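Local coordinates for sortase family protein (Clostridium perfringens, PDB 6IXZ) that is a class C sortase, a cysteine transpeptidase of the kind that probably joins pilin subunits into pili on the bacterial surface, at residues A[38-42]-A[43-47]; A[19-23]-A[24-28]; A[120-123]-A[124-127]; A[27-30]-A[31-35]. All blocks are in the same frame, centred on the assembly; numbering follows the deposited sequence.

Contact 1: residues A[38-42]-A[43-47]; sequences YDLFN and GTAEN
Thr44 stands with OG1 between its own backbone N and carbonyl carbon (chi1 57°), a rotation that turns the hydroxyl back onto the last turn of helix 23-41, while Asp39 keeps CG beside its backbone N (chi1 -79°) and brings CB up to the same hydroxyl. The two side chains cross at about a right angle where the chain closes a Schellman motif, the helix C-terminal cap in which a residue of positive phi reverses the backbone. That residue is Gly43, at phi 69°. The 6→1 bond of the motif runs from Thr44 N to Asp39 O (3.0 Å) and is fairly straight, its donor nearly along the C=O axis. Its 5→2 companion, Gly43 N to Leu40 O at 3.3 Å, has the donor well above the carbonyl plane instead. Asp39 O is gripped a second time by the threonine hydroxyl: Thr44 OG1 donates to it over 3.1 Å, tilted only slightly from the carbonyl plane. A weak third bond reaches the same oxygen from Ala45 N. The hydroxyl also passes 3.4 Å from Asp39 CB, meeting the base of that side chain crosswise. Beyond the cap, Ala45 turns its methyl toward the helix and rests on the backbone of Leu40. Phe41 faces elsewhere, packing against the loop residues Asn102, Ile160 and Asp162, which places this helix end beside the sortase body. The apolar touch of the turn is made by Ala45 CB, 4.0 Å from Leu40 CA and 4.2 Å from Leu40 CB.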
loop_
_atom_site.group_PDB
_atom_site.type_symbol
_atom_site.label_atom_id
_atom_site.label_comp_id
_atom_site.label_asym_id
_atom_site.label_seq_id
_atom_site.Cartn_x
_atom_site.Cartn_y
_atom_site.Cartn_z
ATOM N N TYR A 38 0.721 -9.178 -12.918
ATOM C CA TYR A 38 1.412 -9.518 -14.170
ATOM C C TYR A 38 0.611 -8.972 -15.341
ATOM O O TYR A 38 1.147 -8.297 -16.223
ATOM C CB TYR A 38 1.572 -11.043 -14.284
ATOM C CG TYR A 38 2.024 -11.556 -15.650
ATOM C CD1 TYR A 38 1.103 -11.799 -16.661
ATOM C CD2 TYR A 38 3.363 -11.872 -15.894
ATOM C CE1 TYR A 38 1.503 -12.285 -17.899
ATOM C CE2 TYR A 38 3.772 -12.344 -17.138
ATOM C CZ TYR A 38 2.837 -12.551 -18.130
ATOM O OH TYR A 38 3.227 -13.045 -19.351
ATOM N N ASP A 39 -0.692 -9.229 -15.324
ATOM C CA ASP A 39 -1.576 -8.678 -16.339
ATOM C C ASP A 39 -1.504 -7.179 -16.342
ATOM O O ASP A 39 -1.697 -6.564 -17.388
ATOM C CB ASP A 39 -3.028 -9.086 -16.107
ATOM C CG ASP A 39 -3.318 -10.497 -16.563
ATOM O OD1 ASP A 39 -2.452 -11.109 -17.214
ATOM O OD2 ASP A 39 -4.408 -11.009 -16.223
ATOM N N LEU A 40 -1.378 -6.578 -15.157
ATOM C CA LEU A 40 -1.373 -5.119 -15.062
ATOM C C LEU A 40 -0.066 -4.546 -15.623
ATOM O O LEU A 40 -0.072 -3.575 -16.357
ATOM C CB LEU A 40 -1.627 -4.656 -13.613
ATOM C CG LEU A 40 -1.447 -3.155 -13.314
ATOM C CD1 LEU A 40 -2.601 -2.307 -13.860
ATOM C CD2 LEU A 40 -1.274 -2.917 -11.818
ATOM N N PHE A 41 1.057 -5.188 -15.318
ATOM C CA PHE A 41 2.338 -4.829 -15.917
ATOM C C PHE A 41 2.321 -4.982 -17.451
ATOM O O PHE A 41 3.094 -4.325 -18.155
ATOM C CB PHE A 41 3.428 -5.710 -15.298
ATOM C CG PHE A 41 4.781 -5.545 -15.919
ATOM C CD1 PHE A 41 5.406 -6.616 -16.535
ATOM C CD2 PHE A 41 5.477 -4.351 -15.784
ATOM C CE1 PHE A 41 6.670 -6.471 -17.092
ATOM C CE2 PHE A 41 6.724 -4.190 -16.346
ATOM C CZ PHE A 41 7.330 -5.254 -17.001
ATOM N N ASN A 42 1.443 -5.842 -17.956
ATOM C CA ASN A 42 1.350 -6.143 -19.388
ATOM C C ASN A 42 0.171 -5.490 -20.091
ATOM O O ASN A 42 -0.178 -5.880 -21.194
ATOM C CB ASN A 42 1.260 -7.658 -19.589
ATOM C CG ASN A 42 2.494 -8.370 -19.096
ATOM O OD1 ASN A 42 2.414 -9.406 -18.442
ATOM N ND2 ASN A 42 3.645 -7.762 -19.323
ATOM N N GLY A 43 -0.456 -4.512 -19.450
ATOM C CA GLY A 43 -1.436 -3.663 -20.125
ATOM C C GLY A 43 -2.719 -4.375 -20.508
ATOM O O GLY A 43 -3.481 -3.877 -21.330
ATOM N N THR A 44 -2.981 -5.523 -19.888
ATOM C CA THR A 44 -4.164 -6.312 -20.218
ATOM C C THR A 44 -5.233 -6.288 -19.128
ATOM O O THR A 44 -6.342 -6.742 -19.360
ATOM C CB THR A 44 -3.813 -7.782 -20.566
ATOM O OG1 THR A 44 -3.108 -8.398 -19.483
ATOM C CG2 THR A 44 -2.956 -7.855 -21.820
ATOM N N ALA A 45 -4.929 -5.729 -17.955
ATOM C CA ALA A 45 -5.959 -5.541 -16.928
ATOM C C ALA A 45 -6.960 -4.496 -17.414
ATOM O O ALA A 45 -6.618 -3.642 -18.203
ATOM C CB ALA A 45 -5.336 -5.100 -15.608
ATOM N N GLU A 46 -8.200 -4.573 -16.962
ATOM C CA GLU A 46 -9.134 -3.465 -17.162
ATOM C C GLU A 46 -9.006 -2.557 -15.946
ATOM O O GLU A 46 -8.168 -2.814 -15.071
ATOM C CB GLU A 46 -10.561 -3.981 -17.323
ATOM C CG GLU A 46 -10.683 -5.133 -18.309
ATOM C CD GLU A 46 -12.109 -5.636 -18.445
ATOM O OE1 GLU A 46 -13.043 -4.814 -18.321
ATOM O OE2 GLU A 46 -12.294 -6.842 -18.705
ATOM N N ASN A 47 -9.757 -1.461 -15.918
ATOM C CA ASN A 47 -9.561 -0.459 -14.873
ATOM C C ASN A 47 -10.458 -0.721 -13.663
ATOM O O ASN A 47 -11.185 0.150 -13.176
ATOM C CB ASN A 47 -9.714 0.947 -15.442
ATOM C CG ASN A 47 -8.577 1.305 -16.383
ATOM O OD1 ASN A 47 -7.403 1.218 -16.013
ATOM N ND2 ASN A 47 -8.913 1.603 -17.633
#

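Contact 2: residues A[19-23]-A[24-28]; sequences NNVKD and EEVDD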
loop_
_atom_site.group_PDB
_atom_site.type_symbol
_atom_site.label_atom_id
_atom_site.label_comp_id
_atom_site.label_asym_id
_atom_site.label_seq_id
_atom_site.Cartn_x
_atom_site.Cartn_y
_atom_site.Cartn_z
ATOM N N ASN A 19 -6.112 -15.317 9.915
ATOM C CA ASN A 19 -5.582 -16.481 10.623
ATOM C C ASN A 19 -6.483 -17.725 10.545
ATOM O O ASN A 19 -6.022 -18.835 10.810
ATOM C CB ASN A 19 -5.285 -16.131 12.083
ATOM C CG ASN A 19 -3.892 -15.555 12.272
ATOM O OD1 ASN A 19 -3.171 -15.317 11.303
ATOM N ND2 ASN A 19 -3.501 -15.344 13.523
ATOM N N ASN A 20 -7.749 -17.541 10.168
ATOM C CA ASN A 20 -8.714 -18.651 10.106
ATOM C C ASN A 20 -9.165 -19.014 8.694
ATOM O O ASN A 20 -10.076 -19.821 8.523
ATOM C CB ASN A 20 -9.961 -18.330 10.941
ATOM C CG ASN A 20 -9.688 -18.335 12.434
ATOM O OD1 ASN A 20 -9.011 -19.226 12.961
ATOM N ND2 ASN A 20 -10.219 -17.334 13.128
ATOM N N VAL A 21 -8.550 -18.405 7.684
ATOM C CA VAL A 21 -8.801 -18.785 6.296
ATOM C C VAL A 21 -7.872 -19.928 5.893
ATOM O O VAL A 21 -6.669 -19.874 6.147
ATOM C CB VAL A 21 -8.566 -17.600 5.335
ATOM C CG1 VAL A 21 -8.534 -18.072 3.889
ATOM C CG2 VAL A 21 -9.642 -16.544 5.527
ATOM N N LYS A 22 -8.426 -20.918 5.198
ATOM C CA LYS A 22 -7.693 -22.137 4.866
ATOM C C LYS A 22 -6.504 -21.910 3.926
ATOM O O LYS A 22 -6.645 -21.320 2.845
ATOM C CB LYS A 22 -8.645 -23.166 4.250
ATOM C CG LYS A 22 -9.747 -23.630 5.194
ATOM C CD LYS A 22 -9.210 -24.037 6.565
ATOM C CE LYS A 22 -9.413 -22.947 7.615
ATOM N NZ LYS A 22 -8.710 -23.219 8.905
ATOM N N ASP A 23 -5.361 -22.476 4.303
ATOM C CA ASP A 23 -4.120 -22.340 3.531
ATOM C C ASP A 23 -4.408 -22.321 2.027
ATOM O O ASP A 23 -3.996 -21.410 1.305
ATOM C CB ASP A 23 -3.145 -23.488 3.856
ATOM C CG ASP A 23 -2.859 -23.633 5.360
ATOM O OD1 ASP A 23 -3.172 -22.708 6.147
ATOM O OD2 ASP A 23 -2.300 -24.683 5.754
ATOM N N GLU A 24 -5.140 -23.329 1.573
ATOM C CA GLU A 24 -5.491 -23.462 0.175
ATOM C C GLU A 24 -6.094 -22.169 -0.357
ATOM O O GLU A 24 -5.802 -21.746 -1.477
ATOM C CB GLU A 24 -6.497 -24.604 -0.011
ATOM C CG GLU A 24 -6.452 -25.238 -1.389
ATOM C CD GLU A 24 -5.389 -26.318 -1.499
ATOM O OE1 GLU A 24 -5.668 -27.371 -2.111
ATOM O OE2 GLU A 24 -4.277 -26.122 -0.965
ATOM N N GLU A 25 -7.011 -21.592 0.409
ATOM C CA GLU A 25 -7.736 -20.432 -0.080
ATOM C C GLU A 25 -6.816 -19.222 -0.155
ATOM O O GLU A 25 -6.881 -18.481 -1.117
ATOM C CB GLU A 25 -8.969 -20.138 0.776
ATOM C CG GLU A 25 -10.187 -20.940 0.341
ATOM C CD GLU A 25 -11.470 -20.121 0.344
ATOM O OE1 GLU A 25 -11.582 -19.177 1.160
ATOM O OE2 GLU A 25 -12.373 -20.433 -0.464
ATOM N N VAL A 26 -5.936 -19.065 0.836
ATOM C CA VAL A 26 -4.936 -17.995 0.827
ATOM C C VAL A 26 -4.022 -18.142 -0.388
ATOM O O VAL A 26 -3.782 -17.167 -1.113
ATOM C CB VAL A 26 -4.058 -18.003 2.104
ATOM C CG1 VAL A 26 -3.060 -16.848 2.073
ATOM C CG2 VAL A 26 -4.921 -17.945 3.365
ATOM N N ASP A 27 -3.510 -19.361 -0.596
ATOM C CA ASP A 27 -2.687 -19.693 -1.776
ATOM C C ASP A 27 -3.374 -19.287 -3.060
ATOM O O ASP A 27 -2.775 -18.686 -3.946
ATOM C CB ASP A 27 -2.400 -21.199 -1.844
ATOM C CG ASP A 27 -1.219 -21.615 -0.980
ATOM O OD1 ASP A 27 -0.675 -20.752 -0.274
ATOM O OD2 ASP A 27 -0.785 -22.786 -1.067
ATOM N N ASP A 28 -4.640 -19.645 -3.189
ATOM C CA ASP A 28 -5.333 -19.380 -4.439
ATOM C C ASP A 28 -5.620 -17.886 -4.627
ATOM O O ASP A 28 -5.579 -17.381 -5.747
ATOM C CB ASP A 28 -6.588 -20.260 -4.573
ATOM C CG ASP A 28 -6.266 -21.647 -5.187
ATOM O OD1 ASP A 28 -5.923 -21.717 -6.396
ATOM O OD2 ASP A 28 -6.263 -22.653 -4.445
#
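Val21 lays its CG1 methyl against Val26 and Glu25 just where the loop after helix 5-18 turns into helix 23-41, giving the apolar half of a helix N-terminus with Lys22 at the N-cap position. The valine pair resembles a hydrophobic staple, the residue before the N-cap meeting one in the first turn: Val21 CG1 comes within 3.7 Å of Val26 CG2. CG1 is placed there by a torsion that sets it anti to the backbone N (chi1 168°), and its other neighbour is Glu25 CB at 3.8 Å, the glutamate side chain crossing at about a right angle.

Backbone hydrogen bonds make up the polar half. Lys22 O accepts from Val26 N at 3.1 Å, opening the helical pattern; its approach to Glu25 N is too short to be trusted as modelled. Asp23 O then takes Asp27 N in a nearly straight bond of 2.8 Å.

Charge gathers around this turn, with Asp23, Glu24 and Glu25 near the start of the helix, where acidic groups would probably be favoured by the helix dipole. In the next turn Asp27 CB comes within 3.5 Å of Asp23 O, the oxygen its own N-H is bonded to.

Contact 3: residues A[120-123]-A[124-127]; sequences TDID and KLKD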
loop_
_atom_site.group_PDB
_atom_site.type_symbol
_atom_site.label_atom_id
_atom_site.label_comp_id
_atom_site.label_asym_id
_atom_site.label_seq_id
_atom_site.Cartn_x
_atom_site.Cartn_y
_atom_site.Cartn_z
ATOM N N THR A 120 1.943 11.100 7.835
ATOM C CA THR A 120 2.549 12.437 7.976
ATOM C C THR A 120 4.053 12.412 8.238
ATOM O O THR A 120 4.823 13.083 7.542
ATOM C CB THR A 120 1.833 13.261 9.057
ATOM O OG1 THR A 120 0.502 13.585 8.598
ATOM C CG2 THR A 120 2.600 14.551 9.381
ATOM N N ASP A 121 4.486 11.553 9.155
ATOM C CA ASP A 121 5.883 11.526 9.546
ATOM C C ASP A 121 6.832 10.829 8.545
ATOM O O ASP A 121 8.031 10.691 8.830
ATOM C CB ASP A 121 6.003 10.885 10.929
ATOM C CG ASP A 121 5.499 11.806 12.035
ATOM O OD1 ASP A 121 5.368 13.029 11.797
ATOM O OD2 ASP A 121 5.201 11.323 13.129
ATOM N N ILE A 122 6.328 10.380 7.386
ATOM C CA ILE A 122 7.230 9.827 6.365
ATOM C C ILE A 122 8.118 10.902 5.790
ATOM O O ILE A 122 9.148 10.586 5.206
ATOM C CB ILE A 122 6.555 9.028 5.220
ATOM C CG1 ILE A 122 5.793 9.950 4.253
ATOM C CG2 ILE A 122 5.703 7.921 5.812
ATOM C CD1 ILE A 122 5.226 9.228 3.053
ATOM N N ASP A 123 7.853 12.142 6.167
ATOM C CA ASP A 123 8.757 13.207 5.829
ATOM C C ASP A 123 10.036 13.213 6.689
ATOM O O ASP A 123 11.017 13.852 6.309
ATOM C CB ASP A 123 8.036 14.542 5.843
ATOM C CG ASP A 123 7.855 15.075 7.222
ATOM O OD1 ASP A 123 7.825 14.269 8.169
ATOM O OD2 ASP A 123 7.744 16.297 7.351
ATOM N N LYS A 124 10.109 12.322 7.673
ATOM C CA LYS A 124 11.357 12.148 8.449
ATOM C C LYS A 124 12.174 10.956 7.982
ATOM O O LYS A 124 13.334 10.784 8.376
ATOM C CB LYS A 124 11.055 12.035 9.948
ATOM C CG LYS A 124 10.121 13.118 10.484
ATOM C CD LYS A 124 9.874 12.981 11.988
ATOM C CE LYS A 124 9.004 14.119 12.523
ATOM N NZ LYS A 124 8.624 13.941 13.957
ATOM N N LEU A 125 11.621 10.153 7.086
ATOM C CA LEU A 125 12.377 9.030 6.567
ATOM C C LEU A 125 13.508 9.502 5.641
ATOM O O LEU A 125 13.380 10.500 4.965
ATOM C CB LEU A 125 11.468 8.065 5.819
ATOM C CG LEU A 125 10.410 7.341 6.638
ATOM C CD1 LEU A 125 9.518 6.515 5.735
ATOM C CD2 LEU A 125 11.062 6.468 7.695
ATOM N N LYS A 126 14.581 8.729 5.583
ATOM C CA LYS A 126 15.666 8.938 4.626
ATOM C C LYS A 126 16.083 7.624 3.935
ATOM O O LYS A 126 15.662 6.547 4.329
ATOM C CB LYS A 126 16.854 9.568 5.350
ATOM C CG LYS A 126 17.267 8.848 6.623
ATOM C CD LYS A 126 17.766 7.434 6.349
ATOM C CE LYS A 126 18.527 6.840 7.528
ATOM N NZ LYS A 126 19.825 7.536 7.749
ATOM N N ASP A 127 16.888 7.724 2.882
ATOM C CA ASP A 127 17.442 6.549 2.204
ATOM C C ASP A 127 17.967 5.536 3.213
ATOM O O ASP A 127 18.588 5.913 4.204
ATOM C CB ASP A 127 18.590 6.970 1.273
ATOM C CG ASP A 127 18.100 7.521 -0.049
ATOM O OD1 ASP A 127 16.886 7.386 -0.368
ATOM O OD2 ASP A 127 18.942 8.061 -0.791
HETATM O O HOH W 1 11.104 11.547 3.642
#
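Ile122 and Leu125 form the close-packed side of this turn, their side chains crossing at a slant, with Leu125 CD1 3.9 Å from Ile122 CB and only slightly farther from its CG2 branch. Both are buried. Ile122 reaches Leu169 and Thr171 on strand 165-173 as well as Leu182 and Val184 on strand 180-188, and Leu125 shares Val184. Leu125 CB and CG also come close to Ile122 O, and the backbone there is bonded directly: Leu125 N donates to Ile122 O at 3.1 Å, from well above the carbonyl plane. A water donates to the same oxygen at 2.7 Å and to Leu125 O at 2.8 Å, bridging the two carbonyls.

The other side is polar and looser. Lys124 N donates to Asp121 O (2.9 Å), again from above the carbonyl plane, but the side chains merely run alongside each other. Lys124 is extended beyond CG, which carries its ammonium past Asp121 without closing an ion pair: Asp121 OD1 stays 4.0 Å from Lys124 NZ. The aspartate's salt bridge is made by OD2 with Lys117. Asp123 lies beside the lysine too, folded back by a chi1 of 79° so that its OD1 is 3.5 Å from Lys124 CG, an approach to the aliphatic stem.

Successive i+3 to i bonds mark this as a 3-10 turn, here lying before strand 130-135 of the sortase beta fold; its buried Ile122 comes within about 10 Å, side chain to side chain, of Cys172, the predicted acyl-thioester nucleophile.

Contact 4: residues A[27-30]-A[31-35]; sequences DDLI and KNINK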
loop_
_atom_site.group_PDB
_atom_site.type_symbol
_atom_site.label_atom_id
_atom_site.label_comp_id
_atom_site.label_asym_id
_atom_site.label_seq_id
_atom_site.Cartn_x
_atom_site.Cartn_y
_atom_site.Cartn_z
ATOM N N ASP A 27 -3.510 -19.361 -0.596
ATOM C CA ASP A 27 -2.687 -19.693 -1.776
ATOM C C ASP A 27 -3.374 -19.287 -3.060
ATOM O O ASP A 27 -2.775 -18.686 -3.946
ATOM C CB ASP A 27 -2.400 -21.199 -1.844
ATOM C CG ASP A 27 -1.219 -21.615 -0.980
ATOM O OD1 ASP A 27 -0.675 -20.752 -0.274
ATOM O OD2 ASP A 27 -0.785 -22.786 -1.067
ATOM N N ASP A 28 -4.640 -19.645 -3.189
ATOM C CA ASP A 28 -5.333 -19.380 -4.439
ATOM C C ASP A 28 -5.620 -17.886 -4.627
ATOM O O ASP A 28 -5.579 -17.381 -5.747
ATOM C CB ASP A 28 -6.588 -20.260 -4.573
ATOM C CG ASP A 28 -6.266 -21.647 -5.187
ATOM O OD1 ASP A 28 -5.923 -21.717 -6.396
ATOM O OD2 ASP A 28 -6.263 -22.653 -4.445
ATOM N N LEU A 29 -5.787 -17.161 -3.525
ATOM C CA LEU A 29 -5.969 -15.711 -3.599
ATOM C C LEU A 29 -4.666 -15.007 -4.034
ATOM O O LEU A 29 -4.667 -14.169 -4.919
ATOM C CB LEU A 29 -6.452 -15.150 -2.253
ATOM C CG LEU A 29 -6.588 -13.619 -2.261
ATOM C CD1 LEU A 29 -7.576 -13.179 -3.330
ATOM C CD2 LEU A 29 -6.983 -13.070 -0.891
ATOM N N ILE A 30 -3.551 -15.406 -3.445
ATOM C CA ILE A 30 -2.245 -14.857 -3.819
ATOM C C ILE A 30 -1.906 -15.134 -5.292
ATOM O O ILE A 30 -1.339 -14.280 -5.995
ATOM C CB ILE A 30 -1.157 -15.469 -2.912
ATOM C CG1 ILE A 30 -1.393 -15.057 -1.448
ATOM C CG2 ILE A 30 0.240 -15.090 -3.389
ATOM C CD1 ILE A 30 -0.945 -13.657 -1.105
ATOM N N LYS A 31 -2.299 -16.305 -5.789
ATOM C CA LYS A 31 -2.098 -16.642 -7.200
ATOM C C LYS A 31 -2.872 -15.720 -8.106
ATOM O O LYS A 31 -2.392 -15.335 -9.156
ATOM C CB LYS A 31 -2.546 -18.074 -7.513
ATOM C CG LYS A 31 -1.471 -19.128 -7.280
ATOM C CD LYS A 31 -1.791 -20.384 -8.072
ATOM C CE LYS A 31 -2.972 -21.135 -7.514
ATOM N NZ LYS A 31 -3.320 -22.284 -8.404
ATOM N N ASN A 32 -4.106 -15.430 -7.737
ATOM C CA ASN A 32 -4.934 -14.566 -8.552
ATOM C C ASN A 32 -4.473 -13.096 -8.502
ATOM O O ASN A 32 -4.439 -12.416 -9.532
ATOM C CB ASN A 32 -6.390 -14.712 -8.135
ATOM C CG ASN A 32 -6.978 -16.056 -8.530
ATOM O OD1 ASN A 32 -6.754 -16.545 -9.632
ATOM N ND2 ASN A 32 -7.764 -16.638 -7.642
ATOM N N ILE A 33 -4.009 -12.649 -7.340
ATOM C CA ILE A 33 -3.375 -11.343 -7.246
ATOM C C ILE A 33 -2.091 -11.294 -8.073
ATOM O O ILE A 33 -1.782 -10.285 -8.737
ATOM C CB ILE A 33 -3.047 -10.994 -5.793
ATOM C CG1 ILE A 33 -4.344 -10.832 -4.990
ATOM C CG2 ILE A 33 -2.202 -9.729 -5.733
ATOM C CD1 ILE A 33 -4.131 -10.821 -3.496
ATOM N N ASN A 34 -1.318 -12.378 -8.008
ATOM C CA ASN A 34 -0.079 -12.435 -8.752
ATOM C C ASN A 34 -0.365 -12.326 -10.251
ATOM O O ASN A 34 0.276 -11.535 -10.935
ATOM C CB ASN A 34 0.716 -13.709 -8.397
ATOM C CG ASN A 34 1.602 -13.513 -7.188
ATOM O OD1 ASN A 34 1.905 -12.380 -6.820
ATOM N ND2 ASN A 34 2.028 -14.611 -6.561
ATOM N N LYS A 35 -1.444 -12.973 -10.710
ATOM C CA LYS A 35 -1.879 -12.916 -12.122
ATOM C C LYS A 35 -2.293 -11.513 -12.520
ATOM O O LYS A 35 -1.949 -11.023 -13.596
ATOM C CB LYS A 35 -3.088 -13.820 -12.349
ATOM C CG LYS A 35 -2.814 -15.020 -13.225
ATOM C CD LYS A 35 -4.069 -15.457 -13.970
ATOM C CE LYS A 35 -3.718 -16.327 -15.169
ATOM N NZ LYS A 35 -4.798 -17.293 -15.515
#
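Lys31 folds its aliphatic tail alongside Asp28, one turn back, and delivers its ammonium to the carboxylate: Asp28 OD1 meets Lys31 NZ at 3.3 Å, a long and weak salt bridge. The lysine chain bends at chi3 (-71°), which draws CE close to the same oxygen as well, while CB and CG pass close to Asp27 O. The two side chains point the same way. On another face of the helix Leu29 and Ile33 cross at a slant, Leu29 CG 3.9 Å from Ile33 CD1. Leu29 has CG set anti to the backbone N (chi1 177°), leaning its branch toward the following turn. Ile33 is buried, reaching Val98 and Leu136 of the loops beneath, so this face of the helix looks onto the sortase body.

All of this hangs on the regular alpha-helix 23-41, an N-terminal helix ahead of the beta fold, whose i+4 to i bonds run unbroken here. Lys31 N donates to Asp27 O at 3.0 Å, and Ile33 N to Leu29 O at 2.9 Å. Asn32 N reaches Asp28 O between them, and Asn34 N follows, bonding Ile30 O at 2.8 Å. The Asn32 side chain touches Tyr52 and Leu53. Asn34 lies alongside Ile30, pointing the same way, and its amide touches an isoleucine methyl: Asn34 ND2 is 3.7 Å from Ile30 CG2.

Overall arrangement
Three of the contacts follow one helix, 23-41, from end to end: contact 2 at its start, contact 4 in its middle and contact 1 at its close. Contacts 2 and 4 share Asp27 and Asp28, and the centres of contacts 1 and 2 are 25 Å apart. All three are surface contacts, though contact 4 sinks one residue, Ile33, into the protein. Contact 3 lies across the chain's centre from them, about 31 to 35 Å away between centres, and is partly buried against the sheet. Their chemistry varies accordingly: Schellman capping bonds at the C-terminal end, first-turn backbone bonds and a valine pair at the N-terminal end, a weak ion pair and regular helical bonding between, and a 3-10 turn with bridging water beside the sheet.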